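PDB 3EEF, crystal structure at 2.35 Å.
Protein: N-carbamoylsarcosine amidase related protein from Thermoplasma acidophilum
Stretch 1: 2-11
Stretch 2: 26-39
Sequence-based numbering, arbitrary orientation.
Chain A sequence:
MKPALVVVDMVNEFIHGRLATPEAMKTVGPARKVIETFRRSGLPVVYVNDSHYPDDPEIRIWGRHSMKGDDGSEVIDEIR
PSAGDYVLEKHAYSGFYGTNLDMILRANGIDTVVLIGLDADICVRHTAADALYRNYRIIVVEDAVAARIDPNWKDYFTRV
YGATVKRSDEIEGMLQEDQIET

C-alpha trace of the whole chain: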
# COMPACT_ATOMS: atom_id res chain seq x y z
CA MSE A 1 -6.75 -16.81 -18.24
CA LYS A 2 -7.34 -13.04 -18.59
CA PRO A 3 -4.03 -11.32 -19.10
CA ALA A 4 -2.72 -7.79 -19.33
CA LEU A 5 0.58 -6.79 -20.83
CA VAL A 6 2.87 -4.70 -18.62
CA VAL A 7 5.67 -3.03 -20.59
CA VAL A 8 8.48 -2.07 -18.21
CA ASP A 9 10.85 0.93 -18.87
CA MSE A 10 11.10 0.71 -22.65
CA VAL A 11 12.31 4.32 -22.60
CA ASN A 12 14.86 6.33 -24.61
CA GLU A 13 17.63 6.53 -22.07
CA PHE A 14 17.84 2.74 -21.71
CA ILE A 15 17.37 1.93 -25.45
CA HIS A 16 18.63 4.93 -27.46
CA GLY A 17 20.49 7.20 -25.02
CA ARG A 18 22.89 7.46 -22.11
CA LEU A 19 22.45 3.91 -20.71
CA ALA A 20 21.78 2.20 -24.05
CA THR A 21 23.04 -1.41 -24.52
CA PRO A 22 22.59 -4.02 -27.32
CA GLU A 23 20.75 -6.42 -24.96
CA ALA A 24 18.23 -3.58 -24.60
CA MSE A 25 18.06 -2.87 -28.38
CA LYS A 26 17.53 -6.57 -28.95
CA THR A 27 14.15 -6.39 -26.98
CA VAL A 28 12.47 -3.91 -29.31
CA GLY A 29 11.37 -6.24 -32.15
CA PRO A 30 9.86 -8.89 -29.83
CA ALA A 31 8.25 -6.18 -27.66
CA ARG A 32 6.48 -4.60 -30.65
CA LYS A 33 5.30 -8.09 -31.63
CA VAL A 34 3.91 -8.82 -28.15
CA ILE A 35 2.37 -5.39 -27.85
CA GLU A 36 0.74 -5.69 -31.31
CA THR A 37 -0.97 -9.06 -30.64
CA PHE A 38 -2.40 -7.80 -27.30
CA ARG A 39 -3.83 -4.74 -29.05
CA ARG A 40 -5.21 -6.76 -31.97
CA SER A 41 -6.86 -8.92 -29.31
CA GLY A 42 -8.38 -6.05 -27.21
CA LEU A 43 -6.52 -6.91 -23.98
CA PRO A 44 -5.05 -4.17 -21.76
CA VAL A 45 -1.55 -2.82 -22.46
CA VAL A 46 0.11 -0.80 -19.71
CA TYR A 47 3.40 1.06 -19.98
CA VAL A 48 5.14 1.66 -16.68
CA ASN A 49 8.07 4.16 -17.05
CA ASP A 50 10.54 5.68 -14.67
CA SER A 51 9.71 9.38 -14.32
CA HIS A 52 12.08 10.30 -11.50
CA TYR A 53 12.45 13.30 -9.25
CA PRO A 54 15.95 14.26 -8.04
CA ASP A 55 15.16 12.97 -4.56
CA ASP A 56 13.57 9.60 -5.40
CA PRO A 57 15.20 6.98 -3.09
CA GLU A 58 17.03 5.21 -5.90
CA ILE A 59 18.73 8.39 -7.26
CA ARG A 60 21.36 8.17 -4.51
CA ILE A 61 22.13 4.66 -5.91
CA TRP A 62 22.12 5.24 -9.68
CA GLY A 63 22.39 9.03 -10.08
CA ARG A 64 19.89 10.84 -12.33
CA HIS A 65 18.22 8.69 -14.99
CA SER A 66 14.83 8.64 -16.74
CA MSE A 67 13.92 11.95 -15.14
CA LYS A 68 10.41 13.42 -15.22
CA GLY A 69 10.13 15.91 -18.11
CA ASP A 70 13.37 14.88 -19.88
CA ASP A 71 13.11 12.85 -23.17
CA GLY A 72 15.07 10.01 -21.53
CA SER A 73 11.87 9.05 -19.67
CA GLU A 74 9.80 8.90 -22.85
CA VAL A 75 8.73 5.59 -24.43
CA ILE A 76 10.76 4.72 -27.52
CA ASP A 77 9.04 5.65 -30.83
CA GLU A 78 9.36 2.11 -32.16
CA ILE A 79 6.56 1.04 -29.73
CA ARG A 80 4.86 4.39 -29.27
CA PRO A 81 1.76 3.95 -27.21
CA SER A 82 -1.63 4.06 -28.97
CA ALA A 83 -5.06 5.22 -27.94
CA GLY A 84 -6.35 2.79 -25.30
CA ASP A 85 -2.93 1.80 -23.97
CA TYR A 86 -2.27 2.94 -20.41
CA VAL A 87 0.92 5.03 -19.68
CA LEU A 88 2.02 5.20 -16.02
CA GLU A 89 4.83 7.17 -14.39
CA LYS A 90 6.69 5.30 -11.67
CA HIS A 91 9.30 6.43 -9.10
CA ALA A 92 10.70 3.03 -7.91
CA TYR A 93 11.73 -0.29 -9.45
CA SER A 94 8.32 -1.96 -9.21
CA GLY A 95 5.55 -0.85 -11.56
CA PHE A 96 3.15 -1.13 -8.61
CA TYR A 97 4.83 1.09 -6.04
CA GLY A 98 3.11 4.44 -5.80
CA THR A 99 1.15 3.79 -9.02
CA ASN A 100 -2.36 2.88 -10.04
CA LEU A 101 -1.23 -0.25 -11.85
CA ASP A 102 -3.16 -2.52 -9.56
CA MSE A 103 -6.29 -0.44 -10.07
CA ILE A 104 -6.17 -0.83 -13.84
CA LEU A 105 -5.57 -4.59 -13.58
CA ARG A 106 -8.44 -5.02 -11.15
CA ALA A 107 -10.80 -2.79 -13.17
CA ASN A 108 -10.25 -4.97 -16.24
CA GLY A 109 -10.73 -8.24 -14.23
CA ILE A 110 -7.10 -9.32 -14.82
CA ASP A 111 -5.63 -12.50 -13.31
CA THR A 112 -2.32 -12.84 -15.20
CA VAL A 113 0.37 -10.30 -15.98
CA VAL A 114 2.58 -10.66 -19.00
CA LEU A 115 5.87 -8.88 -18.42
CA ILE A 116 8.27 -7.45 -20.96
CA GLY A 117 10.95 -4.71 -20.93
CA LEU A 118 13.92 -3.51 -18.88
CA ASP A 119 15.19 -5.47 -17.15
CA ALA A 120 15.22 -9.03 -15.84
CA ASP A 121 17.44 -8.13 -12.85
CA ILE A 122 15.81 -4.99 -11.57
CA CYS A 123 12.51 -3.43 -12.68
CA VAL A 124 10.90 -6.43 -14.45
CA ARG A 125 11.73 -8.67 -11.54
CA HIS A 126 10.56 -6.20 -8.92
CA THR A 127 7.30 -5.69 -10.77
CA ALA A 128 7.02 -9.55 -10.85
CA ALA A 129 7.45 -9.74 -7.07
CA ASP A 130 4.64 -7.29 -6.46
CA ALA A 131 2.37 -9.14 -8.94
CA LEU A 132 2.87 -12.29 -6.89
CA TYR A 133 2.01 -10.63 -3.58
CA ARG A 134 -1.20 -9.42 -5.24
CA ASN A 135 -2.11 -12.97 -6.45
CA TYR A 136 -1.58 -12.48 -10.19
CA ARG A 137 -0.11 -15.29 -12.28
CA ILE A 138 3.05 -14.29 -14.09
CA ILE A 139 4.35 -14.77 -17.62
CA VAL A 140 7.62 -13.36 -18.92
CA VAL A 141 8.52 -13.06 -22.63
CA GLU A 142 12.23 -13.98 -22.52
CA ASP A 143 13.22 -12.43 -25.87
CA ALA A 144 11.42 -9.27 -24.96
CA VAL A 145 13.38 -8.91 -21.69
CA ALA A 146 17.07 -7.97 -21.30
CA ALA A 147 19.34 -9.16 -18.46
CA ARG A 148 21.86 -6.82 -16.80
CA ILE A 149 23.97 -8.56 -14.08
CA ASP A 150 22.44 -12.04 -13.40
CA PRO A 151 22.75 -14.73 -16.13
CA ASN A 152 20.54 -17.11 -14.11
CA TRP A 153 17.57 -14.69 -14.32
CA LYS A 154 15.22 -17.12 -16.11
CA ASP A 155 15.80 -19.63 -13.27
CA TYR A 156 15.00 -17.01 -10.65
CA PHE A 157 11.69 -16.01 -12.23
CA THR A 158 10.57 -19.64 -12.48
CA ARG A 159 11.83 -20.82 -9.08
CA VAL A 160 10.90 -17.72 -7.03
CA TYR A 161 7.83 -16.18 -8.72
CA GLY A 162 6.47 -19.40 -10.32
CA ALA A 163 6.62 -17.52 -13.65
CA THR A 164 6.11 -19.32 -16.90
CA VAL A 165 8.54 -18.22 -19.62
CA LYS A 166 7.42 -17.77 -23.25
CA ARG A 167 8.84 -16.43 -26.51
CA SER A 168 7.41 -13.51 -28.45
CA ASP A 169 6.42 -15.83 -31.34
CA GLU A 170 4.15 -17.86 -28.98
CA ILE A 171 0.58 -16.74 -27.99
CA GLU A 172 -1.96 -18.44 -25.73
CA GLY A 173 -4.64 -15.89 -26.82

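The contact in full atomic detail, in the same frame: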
# COMPACT_ATOMS: atom_id res chain seq x y z
N LYS A 2 -7.07 -14.38 -18.05
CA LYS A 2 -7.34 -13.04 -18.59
C LYS A 2 -6.12 -12.14 -18.32
O LYS A 2 -5.91 -11.64 -17.20
CB LYS A 2 -8.64 -12.44 -18.04
CG LYS A 2 -9.18 -11.26 -18.85
CD LYS A 2 -10.52 -10.75 -18.30
CE LYS A 2 -11.14 -9.61 -19.14
NZ LYS A 2 -10.19 -8.52 -19.50
N PRO A 3 -5.29 -11.96 -19.35
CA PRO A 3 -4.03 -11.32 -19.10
C PRO A 3 -3.99 -9.87 -19.51
O PRO A 3 -4.74 -9.44 -20.41
CB PRO A 3 -3.09 -12.12 -19.98
CG PRO A 3 -3.92 -12.38 -21.21
CD PRO A 3 -5.35 -12.51 -20.72
N ALA A 4 -3.09 -9.12 -18.86
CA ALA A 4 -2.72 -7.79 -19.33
C ALA A 4 -1.24 -7.75 -19.58
O ALA A 4 -0.47 -8.44 -18.90
CB ALA A 4 -3.10 -6.75 -18.31
N LEU A 5 -0.84 -6.93 -20.54
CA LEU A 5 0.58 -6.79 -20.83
C LEU A 5 1.14 -5.56 -20.12
O LEU A 5 0.59 -4.47 -20.25
CB LEU A 5 0.81 -6.70 -22.34
CG LEU A 5 2.23 -6.47 -22.81
CD1 LEU A 5 3.12 -7.76 -22.63
CD2 LEU A 5 2.18 -5.98 -24.26
N VAL A 6 2.19 -5.77 -19.34
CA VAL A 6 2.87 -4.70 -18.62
C VAL A 6 4.23 -4.51 -19.26
O VAL A 6 5.02 -5.45 -19.28
CB VAL A 6 3.00 -5.00 -17.10
CG1 VAL A 6 3.70 -3.86 -16.38
CG2 VAL A 6 1.63 -5.20 -16.49
N VAL A 7 4.46 -3.33 -19.82
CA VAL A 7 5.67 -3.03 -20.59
C VAL A 7 6.58 -2.15 -19.76
O VAL A 7 6.32 -0.94 -19.61
CB VAL A 7 5.37 -2.29 -21.91
CG1 VAL A 7 6.63 -2.19 -22.70
CG2 VAL A 7 4.28 -3.01 -22.77
N VAL A 8 7.65 -2.75 -19.22
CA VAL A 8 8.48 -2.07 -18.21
C VAL A 8 9.68 -1.26 -18.77
O VAL A 8 10.57 -1.84 -19.37
CB VAL A 8 9.00 -3.08 -17.14
CG1 VAL A 8 9.74 -2.32 -16.00
CG2 VAL A 8 7.82 -3.97 -16.59
N ASP A 9 9.67 0.07 -18.60
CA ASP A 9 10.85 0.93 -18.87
C ASP A 9 11.45 0.85 -20.28
O ASP A 9 12.67 0.99 -20.46
CB ASP A 9 11.97 0.69 -17.82
CG ASP A 9 11.68 1.39 -16.49
OD1 ASP A 9 11.11 2.52 -16.48
OD2 ASP A 9 12.04 0.80 -15.44
N MSE A 10 10.60 0.68 -21.28
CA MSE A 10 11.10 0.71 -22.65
C MSE A 10 11.23 2.17 -23.06
O MSE A 10 10.46 2.66 -23.89
CB MSE A 10 10.16 -0.05 -23.60
CG MSE A 10 10.09 -1.56 -23.35
SE MSE A 10 11.73 -2.50 -23.75
CE MSE A 10 11.58 -2.67 -25.70
N VAL A 11 12.19 2.87 -22.45
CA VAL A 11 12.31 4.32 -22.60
C VAL A 11 13.65 4.67 -23.23
O VAL A 11 14.58 3.87 -23.22
CB VAL A 11 12.08 5.06 -21.25
CG1 VAL A 11 10.70 4.68 -20.68
CG2 VAL A 11 13.19 4.72 -20.22
N LYS A 26 18.03 -5.29 -28.49
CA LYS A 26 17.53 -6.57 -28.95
C LYS A 26 16.03 -6.80 -28.56
O LYS A 26 15.32 -7.51 -29.29
CB LYS A 26 18.45 -7.72 -28.49
N THR A 27 15.55 -6.17 -27.47
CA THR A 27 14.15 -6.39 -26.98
C THR A 27 13.09 -5.75 -27.85
O THR A 27 11.93 -6.18 -27.81
CB THR A 27 13.93 -5.90 -25.50
OG1 THR A 27 14.07 -4.46 -25.41
CG2 THR A 27 14.91 -6.59 -24.57
N VAL A 28 13.47 -4.74 -28.63
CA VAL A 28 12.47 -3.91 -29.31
C VAL A 28 11.58 -4.67 -30.30
O VAL A 28 10.36 -4.55 -30.23
CB VAL A 28 13.11 -2.74 -30.02
CG1 VAL A 28 12.04 -1.93 -30.74
CG2 VAL A 28 13.84 -1.88 -29.01
N GLY A 29 12.16 -5.45 -31.20
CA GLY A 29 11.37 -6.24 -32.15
C GLY A 29 10.31 -7.11 -31.48
O GLY A 29 9.12 -6.91 -31.69
N PRO A 30 10.75 -8.05 -30.64
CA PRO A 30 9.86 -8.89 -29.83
C PRO A 30 8.81 -8.12 -29.01
O PRO A 30 7.66 -8.57 -28.91
CB PRO A 30 10.82 -9.64 -28.91
CG PRO A 30 12.06 -9.80 -29.77
CD PRO A 30 12.16 -8.49 -30.53
N ALA A 31 9.18 -6.98 -28.45
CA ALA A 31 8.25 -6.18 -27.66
C ALA A 31 7.10 -5.64 -28.52
O ALA A 31 5.93 -5.74 -28.15
CB ALA A 31 9.00 -5.02 -26.96
N ARG A 32 7.45 -5.07 -29.67
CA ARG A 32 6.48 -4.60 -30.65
C ARG A 32 5.53 -5.73 -31.06
O ARG A 32 4.33 -5.51 -31.21
CB ARG A 32 7.19 -4.04 -31.89
CG ARG A 32 6.24 -3.66 -33.05
CD ARG A 32 6.98 -2.92 -34.18
NE ARG A 32 8.00 -3.77 -34.81
CZ ARG A 32 9.32 -3.53 -34.84
NH1 ARG A 32 9.86 -2.43 -34.29
NH2 ARG A 32 10.12 -4.40 -35.45
N LYS A 33 6.08 -6.92 -31.23
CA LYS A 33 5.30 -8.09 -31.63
C LYS A 33 4.31 -8.47 -30.54
O LYS A 33 3.15 -8.73 -30.81
CB LYS A 33 6.25 -9.25 -31.92
CG LYS A 33 5.59 -10.56 -32.34
CD LYS A 33 6.68 -11.54 -32.87
CE LYS A 33 6.17 -12.42 -34.02
NZ LYS A 33 7.28 -13.25 -34.64
N VAL A 34 4.78 -8.49 -29.29
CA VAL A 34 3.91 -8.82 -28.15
C VAL A 34 2.87 -7.73 -27.97
O VAL A 34 1.67 -8.01 -27.85
CB VAL A 34 4.71 -9.01 -26.86
CG1 VAL A 34 3.77 -9.16 -25.64
CG2 VAL A 34 5.63 -10.23 -27.00
N ILE A 35 3.31 -6.49 -27.99
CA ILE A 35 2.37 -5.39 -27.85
C ILE A 35 1.26 -5.47 -28.91
O ILE A 35 0.07 -5.36 -28.59
CB ILE A 35 3.09 -4.03 -27.91
CG1 ILE A 35 3.98 -3.84 -26.67
CG2 ILE A 35 2.09 -2.91 -27.96
CD1 ILE A 35 5.00 -2.68 -26.77
N GLU A 36 1.67 -5.67 -30.17
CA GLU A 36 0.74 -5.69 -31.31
C GLU A 36 -0.37 -6.76 -31.17
O GLU A 36 -1.54 -6.46 -31.40
CB GLU A 36 1.51 -5.85 -32.64
N THR A 37 0.00 -7.98 -30.80
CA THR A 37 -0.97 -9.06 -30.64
C THR A 37 -1.98 -8.75 -29.51
O THR A 37 -3.17 -9.02 -29.63
CB THR A 37 -0.28 -10.40 -30.31
OG1 THR A 37 0.15 -10.37 -28.95
CG2 THR A 37 0.93 -10.65 -31.20
N PHE A 38 -1.50 -8.17 -28.41
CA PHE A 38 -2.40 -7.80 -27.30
C PHE A 38 -3.43 -6.77 -27.74
O PHE A 38 -4.62 -6.88 -27.40
CB PHE A 38 -1.61 -7.27 -26.10
CG PHE A 38 -1.35 -8.30 -25.07
CD1 PHE A 38 -0.41 -9.29 -25.30
CD2 PHE A 38 -2.06 -8.31 -23.88
CE1 PHE A 38 -0.18 -10.28 -24.33
CE2 PHE A 38 -1.82 -9.29 -22.93
CZ PHE A 38 -0.89 -10.28 -23.16
N ARG A 39 -2.96 -5.77 -28.49
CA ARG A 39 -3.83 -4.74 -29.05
C ARG A 39 -4.85 -5.36 -30.01
O ARG A 39 -6.04 -5.13 -29.87
CB ARG A 39 -3.02 -3.70 -29.81
CG ARG A 39 -2.22 -2.74 -28.94
CD ARG A 39 -1.94 -1.46 -29.70
NE ARG A 39 -0.86 -0.67 -29.10
CZ ARG A 39 0.35 -0.47 -29.62
NH1 ARG A 39 0.69 -0.99 -30.81
NH2 ARG A 39 1.23 0.27 -28.96

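This is a strand-on-helix contact made mainly by apolar packing and one CH-pi contact, with no hydrogen bond passing between the two stretches. Strand 3-8 and the helix through 26-39 run in roughly opposite directions, 145° between their N-to-C directions, and their axes come within 9.4 Å. The pairing of residues follows from that: Leu5 lies nearest Phe38, Val7 nearest Ala31, and Met10, in the loop past the strand, nearest Val28.

The first rule is alternation. In the strand, the CA-to-CB bonds of Pro3, Leu5 and Val7 point toward the helix, while Ala4 points away and Val6 and Val8 are out of reach. The helix answers with the spacing of its turns: Thr27, Ala31, Val34 and Phe38 all point toward the strand, three or four residues apart. Ile35 leaves its backbone sideways, but the end of its side chain comes nearer.

Leu5 is the hub, and it has the largest area covered by the other stretch of any residue here. Its CB sits over one face of the Phe38 ring, 3.7 Å from the ring centroid and 13° off the normal, a CH-pi contact. Leu5 CD1 reaches Val34 CG1 at 3.4 Å; Leu5 CD2 lies between Val34 and Ile35, 3.8 Å from Val34 CG1 and 3.7 Å from Ile35 CG1. One leucine thus meets three helix residues. The Phe38 ring also runs along the start of the strand, with Pro3 O near its plane at the edge, 3.9 Å from Phe38 CE2, and Pro3 CG 4.1 Å from that same carbon.

Further along, Val7 adds a lighter touch, its CG2 4.0 Å from CG1 of Ile35. Met10, a selenomethionine, closes this end of the contact. With all three chi angles in m, its CE comes 3.7 Å from Ala31 CB and 4.1 Å from Val28 CG2. CE also lies 3.1 Å from Thr27 OG1, a close approach without a hydrogen bond; that hydroxyl is hydrogen-bonded to a residue just before or after one of the stretches.

Hydrogen bonds lie within each stretch or run elsewhere in the structure, not across the contact. The helix carries its own ladder, such as Ile35 N to Ala31 O at 2.7 Å, and Thr37 OG1 donates back to Val34 O at 3.0 Å. The ladder is interrupted at Gly29 and Pro30, whose nitrogens have no bond to the preceding turn, and the helix kinks there. Arg32 and Glu36 point away from the strand.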